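Lipase aflb (Neosartorya fumigata, PDB 6IDY) probably hydrolyses ester bonds of lipids, as expected of a lipase, and carries a bound calcium ion. Local coordinates at residues Arg55-Val63 with Val91-Leu99. Residues are numbered along the deposited sequence; the frame is centred on the assembly and turned at random.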
loop_
_atom_site.group_PDB
_atom_site.type_symbol
_atom_site.label_atom_id
_atom_site.label_comp_id
_atom_site.label_asym_id
_atom_site.label_seq_id
_atom_site.Cartn_x
_atom_site.Cartn_y
_atom_site.Cartn_z
ATOM N N ARG A 55 -11.250 -26.052 9.967
ATOM C CA ARG A 55 -10.655 -25.754 8.665
ATOM C C ARG A 55 -10.566 -26.998 7.753
ATOM O O ARG A 55 -10.990 -28.083 8.157
ATOM C CB ARG A 55 -9.294 -25.051 8.836
ATOM C CG ARG A 55 -9.440 -23.574 9.183
ATOM C CD ARG A 55 -8.117 -22.840 9.283
ATOM N NE ARG A 55 -8.336 -21.393 9.348
ATOM C CZ ARG A 55 -7.385 -20.487 9.563
ATOM N NH1 ARG A 55 -6.126 -20.864 9.750
ATOM N NH2 ARG A 55 -7.687 -19.196 9.595
ATOM N N SER A 56 -10.049 -26.823 6.515
ATOM C CA SER A 56 -9.903 -27.874 5.499
ATOM C C SER A 56 -8.498 -28.503 5.487
ATOM O O SER A 56 -7.553 -27.919 6.026
ATOM C CB SER A 56 -10.254 -27.321 4.119
ATOM O OG SER A 56 -10.028 -28.263 3.081
ATOM N N THR A 57 -8.371 -29.693 4.856
ATOM C CA THR A 57 -7.123 -30.460 4.726
ATOM C C THR A 57 -6.068 -29.734 3.879
ATOM O O THR A 57 -4.872 -29.876 4.147
ATOM C CB THR A 57 -7.392 -31.904 4.228
ATOM O OG1 THR A 57 -6.146 -32.593 4.088
ATOM C CG2 THR A 57 -8.170 -31.962 2.903
ATOM N N LYS A 58 -6.509 -28.965 2.867
ATOM C CA LYS A 58 -5.616 -28.219 1.978
ATOM C C LYS A 58 -5.078 -26.943 2.625
ATOM O O LYS A 58 -4.082 -26.413 2.141
ATOM C CB LYS A 58 -6.296 -27.908 0.629
ATOM C CG LYS A 58 -6.760 -29.149 -0.125
ATOM C CD LYS A 58 -6.211 -29.209 -1.543
ATOM C CE LYS A 58 -6.566 -30.509 -2.231
ATOM N NZ LYS A 58 -5.766 -31.654 -1.713
ATOM N N ASP A 59 -5.721 -26.452 3.711
ATOM C CA ASP A 59 -5.317 -25.229 4.417
ATOM C C ASP A 59 -3.953 -25.336 5.077
ATOM O O ASP A 59 -3.513 -26.432 5.416
ATOM C CB ASP A 59 -6.370 -24.818 5.459
ATOM C CG ASP A 59 -7.670 -24.300 4.876
ATOM O OD1 ASP A 59 -7.620 -23.588 3.851
ATOM O OD2 ASP A 59 -8.736 -24.586 5.463
ATOM N N ALA A 60 -3.277 -24.190 5.248
ATOM C CA ALA A 60 -1.971 -24.140 5.897
ATOM C C ALA A 60 -2.172 -24.388 7.392
ATOM O O ALA A 60 -3.007 -23.732 8.014
ATOM C CB ALA A 60 -1.314 -22.791 5.657
ATOM N N LYS A 61 -1.489 -25.406 7.930
ATOM C CA LYS A 61 -1.559 -25.789 9.342
ATOM C C LYS A 61 -0.601 -24.931 10.166
ATOM O O LYS A 61 -0.768 -24.801 11.382
ATOM C CB LYS A 61 -1.202 -27.273 9.517
ATOM C CG LYS A 61 -2.285 -28.223 9.039
ATOM C CD LYS A 61 -1.847 -29.676 9.151
ATOM C CE LYS A 61 -2.874 -30.633 8.593
ATOM N NZ LYS A 61 -3.000 -30.510 7.115
ATOM N N SER A 62 0.408 -24.361 9.496
ATOM C CA SER A 62 1.439 -23.539 10.106
ATOM C C SER A 62 1.900 -22.437 9.142
ATOM O O SER A 62 1.501 -22.420 7.974
ATOM C CB SER A 62 2.628 -24.415 10.485
ATOM O OG SER A 62 3.258 -24.870 9.303
ATOM N N VAL A 63 2.772 -21.547 9.640
ATOM C CA VAL A 63 3.365 -20.434 8.905
ATOM C C VAL A 63 4.280 -20.978 7.791
ATOM O O VAL A 63 4.248 -20.460 6.676
ATOM C CB VAL A 63 4.096 -19.469 9.879
ATOM C CG1 VAL A 63 4.862 -18.383 9.127
ATOM C CG2 VAL A 63 3.111 -18.845 10.866
ATOM N N VAL A 91 -3.516 -23.100 -4.958
ATOM C CA VAL A 91 -2.710 -23.745 -3.912
ATOM C C VAL A 91 -3.468 -23.838 -2.573
ATOM O O VAL A 91 -2.951 -24.424 -1.623
ATOM C CB VAL A 91 -1.299 -23.107 -3.741
ATOM C CG1 VAL A 91 -0.511 -23.129 -5.050
ATOM C CG2 VAL A 91 -1.374 -21.695 -3.160
ATOM N N GLY A 92 -4.657 -23.241 -2.512
ATOM C CA GLY A 92 -5.511 -23.230 -1.329
ATOM C C GLY A 92 -4.933 -22.469 -0.153
ATOM O O GLY A 92 -5.075 -22.898 0.993
ATOM N N LEU A 93 -4.277 -21.334 -0.426
ATOM C CA LEU A 93 -3.658 -20.506 0.610
ATOM C C LEU A 93 -4.684 -19.784 1.499
ATOM O O LEU A 93 -4.426 -19.587 2.689
ATOM C CB LEU A 93 -2.674 -19.498 -0.030
ATOM C CG LEU A 93 -1.722 -18.735 0.905
ATOM C CD1 LEU A 93 -0.690 -19.646 1.513
ATOM C CD2 LEU A 93 -0.995 -17.655 0.164
ATOM N N ILE A 94 -5.840 -19.400 0.933
ATOM C CA ILE A 94 -6.835 -18.642 1.685
ATOM C C ILE A 94 -7.926 -19.549 2.256
ATOM O O ILE A 94 -8.693 -20.142 1.493
ATOM C CB ILE A 94 -7.417 -17.428 0.904
ATOM C CG1 ILE A 94 -6.370 -16.728 -0.017
ATOM C CG2 ILE A 94 -8.088 -16.420 1.861
ATOM C CD1 ILE A 94 -4.997 -16.183 0.648
ATOM N N PRO A 95 -8.009 -19.665 3.603
ATOM C CA PRO A 95 -9.080 -20.484 4.190
ATOM C C PRO A 95 -10.427 -19.773 4.109
ATOM O O PRO A 95 -10.481 -18.555 3.903
ATOM C CB PRO A 95 -8.619 -20.725 5.633
ATOM C CG PRO A 95 -7.590 -19.712 5.907
ATOM C CD PRO A 95 -7.194 -19.008 4.644
ATOM N N ALA A 96 -11.511 -20.557 4.259
ATOM C CA ALA A 96 -12.908 -20.128 4.180
ATOM C C ALA A 96 -13.262 -18.936 5.066
ATOM O O ALA A 96 -13.941 -18.033 4.590
ATOM C CB ALA A 96 -13.834 -21.302 4.467
ATOM N N ASP A 97 -12.805 -18.922 6.334
ATOM C CA ASP A 97 -13.100 -17.832 7.269
ATOM C C ASP A 97 -12.489 -16.499 6.817
ATOM O O ASP A 97 -13.145 -15.456 6.915
ATOM C CB ASP A 97 -12.683 -18.203 8.706
ATOM C CG ASP A 97 -11.189 -18.423 8.927
ATOM O OD1 ASP A 97 -10.548 -19.081 8.072
ATOM O OD2 ASP A 97 -10.668 -17.954 9.965
ATOM N N ILE A 98 -11.259 -16.542 6.268
ATOM C CA ILE A 98 -10.584 -15.349 5.754
ATOM C C ILE A 98 -11.280 -14.910 4.458
ATOM O O ILE A 98 -11.613 -13.731 4.334
ATOM C CB ILE A 98 -9.037 -15.525 5.661
ATOM C CG1 ILE A 98 -8.445 -15.685 7.090
ATOM C CG2 ILE A 98 -8.378 -14.334 4.924
ATOM C CD1 ILE A 98 -7.008 -16.178 7.198
ATOM N N LEU A 99 -11.591 -15.876 3.551
ATOM C CA LEU A 99 -12.321 -15.630 2.301
ATOM C C LEU A 99 -13.676 -14.967 2.572
ATOM O O LEU A 99 -14.034 -14.015 1.875
ATOM C CB LEU A 99 -12.543 -16.932 1.503
ATOM C CG LEU A 99 -11.404 -17.419 0.604
ATOM C CD1 LEU A 99 -11.740 -18.763 -0.018
ATOM C CD2 LEU A 99 -11.088 -16.416 -0.495
HETATM O O HOH W 1 -11.144 -23.337 5.196
#
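Gly92 faces Lys58 where the loop between helices 31-47 and 63-73 passes the turn joining helix 81-90 to helix 96-103, a helical region outside the central sheet of what is probably an alpha/beta-hydrolase fold. A positive phi (66°) and two bonds back into the last turn identify a Schellman motif at Gly92, whose CA lies 6.0 Å from Lys58 CA. Here Lys69 NZ donates hydrogen bonds to both Lys58 O and Val91 O, linking the two backbones.

Next comes Pro95, the N-cap residue of helix 96-103. Asp59 OD1 lies 3.4 Å from Pro95 CA and also touches CB, while Lys47 supplies its salt-bridge partner. The same ring covers one face of the Arg55 guanidinium: Pro95 CG sits 3.6 Å from that plane, offset toward its rim, and Leu409 also packs against the proline.

Ala96 N donates to a water, whose oxygen lies 2.7 Å from Asp59 OD2 and which donates to that carboxylate oxygen. OD2 also accepts a bond from Ser56 N, which comes from the anti side, tilted out of the carboxylate plane, so Asp59 both braces its own loop and reaches the first turn of the helix through water.

Asp97 then meets Arg55 at the guanidinium edge, the two planes 55° apart. The arginine chain, extended from CG to NE, carries NH2 into a salt bridge with this carboxylate, but its stronger polar partner is Asp406, outside the two segments. Ile98 CD1 makes an oblique van der Waals contact with NH2. Both Asp97 oxygens present syn lone pairs to Arg55 NH2; the straighter bond, 158° at the hydrogen, runs to OD2 at 3.3 Å.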